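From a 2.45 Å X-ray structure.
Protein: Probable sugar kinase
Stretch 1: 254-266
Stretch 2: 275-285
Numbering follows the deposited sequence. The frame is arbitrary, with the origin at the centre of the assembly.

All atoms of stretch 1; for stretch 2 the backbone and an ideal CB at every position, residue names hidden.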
# COMPACT_ATOMS: atom_id res chain seq x y z
N GLY A 254 9.69 7.36 -17.75
CA GLY A 254 8.27 7.37 -18.05
C GLY A 254 7.86 8.21 -19.26
O GLY A 254 6.68 8.25 -19.59
N ALA A 255 8.82 8.87 -19.90
CA ALA A 255 8.56 9.72 -21.08
C ALA A 255 8.22 8.91 -22.33
O ALA A 255 7.28 9.26 -23.06
CB ALA A 255 9.73 10.65 -21.34
N GLY A 256 8.99 7.85 -22.56
CA GLY A 256 8.77 6.97 -23.70
C GLY A 256 7.50 6.14 -23.54
O GLY A 256 6.92 5.70 -24.54
N ASP A 257 7.07 5.96 -22.29
CA ASP A 257 5.85 5.23 -21.95
C ASP A 257 4.64 6.04 -22.44
O ASP A 257 3.71 5.49 -23.03
CB ASP A 257 5.70 5.05 -20.42
CG ASP A 257 6.84 4.27 -19.78
OD1 ASP A 257 7.64 3.60 -20.48
OD2 ASP A 257 6.93 4.33 -18.53
N SER A 258 4.69 7.34 -22.17
CA SER A 258 3.68 8.30 -22.57
C SER A 258 3.64 8.46 -24.08
O SER A 258 2.56 8.74 -24.63
CB SER A 258 3.97 9.65 -21.95
OG SER A 258 3.80 9.59 -20.56
N PHE A 259 4.80 8.30 -24.74
CA PHE A 259 4.87 8.39 -26.21
C PHE A 259 4.12 7.23 -26.84
O PHE A 259 3.40 7.44 -27.80
CB PHE A 259 6.32 8.43 -26.75
CG PHE A 259 6.41 8.73 -28.23
CD1 PHE A 259 6.39 10.05 -28.69
CD2 PHE A 259 6.42 7.69 -29.19
CE1 PHE A 259 6.36 10.34 -30.08
CE2 PHE A 259 6.40 7.96 -30.58
CZ PHE A 259 6.37 9.29 -31.03
N VAL A 260 4.30 6.02 -26.29
CA VAL A 260 3.64 4.80 -26.78
C VAL A 260 2.12 4.93 -26.64
O VAL A 260 1.36 4.54 -27.54
CB VAL A 260 4.15 3.51 -26.04
CG1 VAL A 260 3.39 2.26 -26.49
CG2 VAL A 260 5.63 3.29 -26.33
N ALA A 261 1.72 5.56 -25.54
CA ALA A 261 0.32 5.82 -25.26
C ALA A 261 -0.31 6.77 -26.26
O ALA A 261 -1.46 6.58 -26.68
CB ALA A 261 0.17 6.33 -23.86
N GLY A 262 0.48 7.75 -26.70
CA GLY A 262 0.04 8.74 -27.67
C GLY A 262 -0.12 8.15 -29.05
O GLY A 262 -0.94 8.65 -29.82
N LEU A 263 0.68 7.13 -29.37
CA LEU A 263 0.60 6.38 -30.64
C LEU A 263 -0.72 5.63 -30.61
O LEU A 263 -1.43 5.56 -31.62
CB LEU A 263 1.73 5.35 -30.77
CG LEU A 263 3.17 5.82 -30.90
CD1 LEU A 263 4.09 4.61 -30.96
CD2 LEU A 263 3.34 6.71 -32.13
N GLY A 264 -1.05 5.11 -29.42
CA GLY A 264 -2.29 4.41 -29.19
C GLY A 264 -3.48 5.31 -29.44
O GLY A 264 -4.35 4.95 -30.21
N TYR A 265 -3.42 6.53 -28.91
CA TYR A 265 -4.48 7.53 -29.12
C TYR A 265 -4.64 7.86 -30.62
O TYR A 265 -5.76 7.86 -31.14
CB TYR A 265 -4.16 8.80 -28.31
CG TYR A 265 -5.19 9.92 -28.45
CD1 TYR A 265 -6.29 10.00 -27.59
CD2 TYR A 265 -5.08 10.88 -29.50
CE1 TYR A 265 -7.28 11.00 -27.76
CE2 TYR A 265 -6.07 11.88 -29.68
CZ TYR A 265 -7.16 11.94 -28.81
OH TYR A 265 -8.12 12.91 -29.01
N GLY A 266 -3.50 8.14 -31.27
CA GLY A 266 -3.47 8.48 -32.69
C GLY A 266 -4.06 7.45 -33.62
O GLY A 266 -4.83 7.79 -34.52
N UNK A 275 0.45 14.29 -37.15
CA UNK A 275 -0.33 14.68 -35.98
C UNK A 275 -0.23 13.68 -34.82
O UNK A 275 -0.34 14.08 -33.66
CB UNK A 275 -1.80 14.85 -36.38
N UNK A 276 -0.01 12.40 -35.13
CA UNK A 276 0.16 11.33 -34.12
C UNK A 276 1.49 11.57 -33.40
O UNK A 276 1.56 11.52 -32.17
CB UNK A 276 0.13 9.94 -34.76
N UNK A 277 2.51 11.90 -34.19
CA UNK A 277 3.87 12.19 -33.73
C UNK A 277 3.88 13.42 -32.80
O UNK A 277 4.50 13.38 -31.75
CB UNK A 277 4.80 12.42 -34.93
N UNK A 278 3.09 14.43 -33.16
CA UNK A 278 2.98 15.67 -32.38
C UNK A 278 2.22 15.50 -31.07
O UNK A 278 2.66 16.02 -30.03
CB UNK A 278 2.29 16.75 -33.22
N UNK A 279 1.12 14.73 -31.13
CA UNK A 279 0.25 14.45 -29.97
C UNK A 279 1.02 13.61 -28.96
O UNK A 279 1.06 13.93 -27.77
CB UNK A 279 -1.03 13.73 -30.40
N UNK A 280 1.62 12.52 -29.44
CA UNK A 280 2.42 11.61 -28.63
C UNK A 280 3.66 12.28 -28.04
O UNK A 280 4.08 11.95 -26.93
CB UNK A 280 2.84 10.40 -29.47
N UNK A 281 4.24 13.22 -28.78
CA UNK A 281 5.42 13.95 -28.33
C UNK A 281 5.06 14.95 -27.25
O UNK A 281 5.83 15.14 -26.30
CB UNK A 281 6.09 14.66 -29.50
N UNK A 282 3.87 15.55 -27.38
CA UNK A 282 3.34 16.51 -26.39
C UNK A 282 3.14 15.79 -25.05
O UNK A 282 3.45 16.34 -24.00
CB UNK A 282 2.02 17.13 -26.87
N UNK A 283 2.68 14.53 -25.12
CA UNK A 283 2.46 13.65 -23.95
C UNK A 283 3.80 13.30 -23.31
O UNK A 283 3.92 13.25 -22.08
CB UNK A 283 1.72 12.37 -24.35
N UNK A 284 4.80 13.05 -24.16
CA UNK A 284 6.15 12.73 -23.71
C UNK A 284 6.78 13.96 -23.06
O UNK A 284 7.39 13.84 -22.01
CB UNK A 284 7.01 12.24 -24.88
N UNK A 285 6.52 15.14 -23.64
CA UNK A 285 7.04 16.42 -23.14
C UNK A 285 6.47 16.79 -21.77
O UNK A 285 7.19 17.34 -20.95
CB UNK A 285 6.73 17.53 -24.14

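The two helices cross at 148° between their N-to-C directions, close to antiparallel, and their axes approach to 7.5 Å. Such proximity depends on small residues in stretch 1, above all G262, whose CA lies 3.9 Å from the CA of position 280.

Position 275 has nothing of stretch 1 within reach of its ideal CB, so this helix sets no preference there beyond helical angles; the deposited residue is D275, which makes no contact with stretch 1.

At position 276 the CB points toward stretch 1 and stands 4.4 Å from G266 CA, with L263 CD2 5.3 Å away. The absence of a side chain on G266 leaves room for a medium aliphatic residue such as valine, leucine, isoleucine or methionine. It is I276: its CG1 lies 3.8 Å from G266 CA and its CG2 3.9 Å from L263 CD2. A CB on G266 would fall 2.6 Å from I276 CG2, a clash.

Position 277 points away, although its CB is 5.2 Å from F259 CZ; many residues would be compatible, and V277 is found. Its carbonyl lies near the phenylalanine, with V277 O 3.9 Å from F259 CE1. Position 278 also points away and is unconstrained by stretch 1. K278 is deposited there, its amine hydrogen-bonded elsewhere in the structure.

Position 279 points toward stretch 1, its CB 5.0 Å from Y265 CD2. The exposed face of that ring invites a flat or long side chain: an aromatic, leucine, methionine or even arginine. F279 forms an offset stack with Y265, the ring centroids 4.1 Å apart and the planes within 6° of parallel; Y265 CD2 and F279 CE2 are separated by 3.5 Å.

Position 280 is the tightest. Its CB already stands 3.4 Å from F259 O, 3.7 Å from G262 CA and 3.9 Å from L263 N, so alanine or glycine fits best, with serine a possible third. A280 places its CB over one face of the F259 ring, 3.9 Å from the centroid, in a CH-pi contact. A CB on G262 would come within 2.4 Å of A280 CA.

At 281 the CB points sideways, 4.4 Å from F259 CE1, and apolar residues of several sizes would suit. Selenomethionine M281 is present; the F259 side chain is a knob in the hole formed by V277, A280, M281 and position 284. Position 282 is out of reach, and stretch 1 puts no limit on it, so polar and apolar residues would do equally well; T282 instead bonds its own helix, OG1 to K278 O at 2.8 Å.

Position 283 points toward stretch 1, with its CB 3.7 Å from S258 O and a shallow space over G262 and A261. A flexible apolar chain would suit, methionine or leucine for example. Selenomethionine M283 lays SE 3.6 Å from G262 CA and CE 4.0 Å from A261 CB.

Position 284 points sideways, its CB 3.5 Å from the acceptor A255 O, which favours a small residue, perhaps with a donor. S284 OG lies 3.0 Å from A255 O, close enough for a weak hydrogen bond, although its proton has another acceptor within reach. Position 285 points away, so any helix-compatible side chain is consistent with stretch 1; N285 makes no contact with it.

Stretch 2 (275-285) DIVKFAMTMSN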
# COMPACT_ATOMS: atom_id res chain seq x y z
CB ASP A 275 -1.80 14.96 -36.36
CG ASP A 275 -1.96 16.20 -37.25
OD1 ASP A 275 -1.41 17.27 -36.90
OD2 ASP A 275 -2.63 16.10 -38.29
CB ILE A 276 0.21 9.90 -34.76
CG1 ILE A 276 -1.12 9.56 -35.45
CG2 ILE A 276 0.54 8.83 -33.71
CD1 ILE A 276 -1.12 8.23 -36.19
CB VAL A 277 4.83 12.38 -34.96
CG1 VAL A 277 6.20 12.76 -34.56
CG2 VAL A 277 4.94 11.09 -35.71
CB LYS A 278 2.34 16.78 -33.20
CG LYS A 278 3.25 17.41 -34.24
CD LYS A 278 2.49 18.49 -34.98
CE LYS A 278 3.14 18.78 -36.31
NZ LYS A 278 2.29 19.64 -37.18
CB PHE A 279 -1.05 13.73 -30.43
CG PHE A 279 -2.09 13.57 -29.33
CD1 PHE A 279 -3.14 14.50 -29.19
CD2 PHE A 279 -1.99 12.52 -28.37
CE1 PHE A 279 -4.06 14.41 -28.11
CE2 PHE A 279 -2.91 12.42 -27.29
CZ PHE A 279 -3.94 13.37 -27.16
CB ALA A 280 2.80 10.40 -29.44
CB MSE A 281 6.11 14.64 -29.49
CG MSE A 281 7.62 14.55 -29.43
SE MSE A 281 8.47 15.33 -30.97
CE MSE A 281 7.25 14.82 -32.29
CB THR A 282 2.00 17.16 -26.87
OG1 THR A 282 2.25 17.95 -28.04
CG2 THR A 282 1.39 18.06 -25.79
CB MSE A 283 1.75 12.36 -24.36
CG MSE A 283 0.33 12.54 -24.77
SE MSE A 283 -0.68 10.89 -24.87
CE MSE A 283 -0.25 10.25 -23.09
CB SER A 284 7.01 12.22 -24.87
OG SER A 284 8.28 11.80 -24.42
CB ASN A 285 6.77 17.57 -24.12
CG ASN A 285 7.61 17.50 -25.39
OD1 ASN A 285 8.70 16.91 -25.43
ND2 ASN A 285 7.10 18.14 -26.45
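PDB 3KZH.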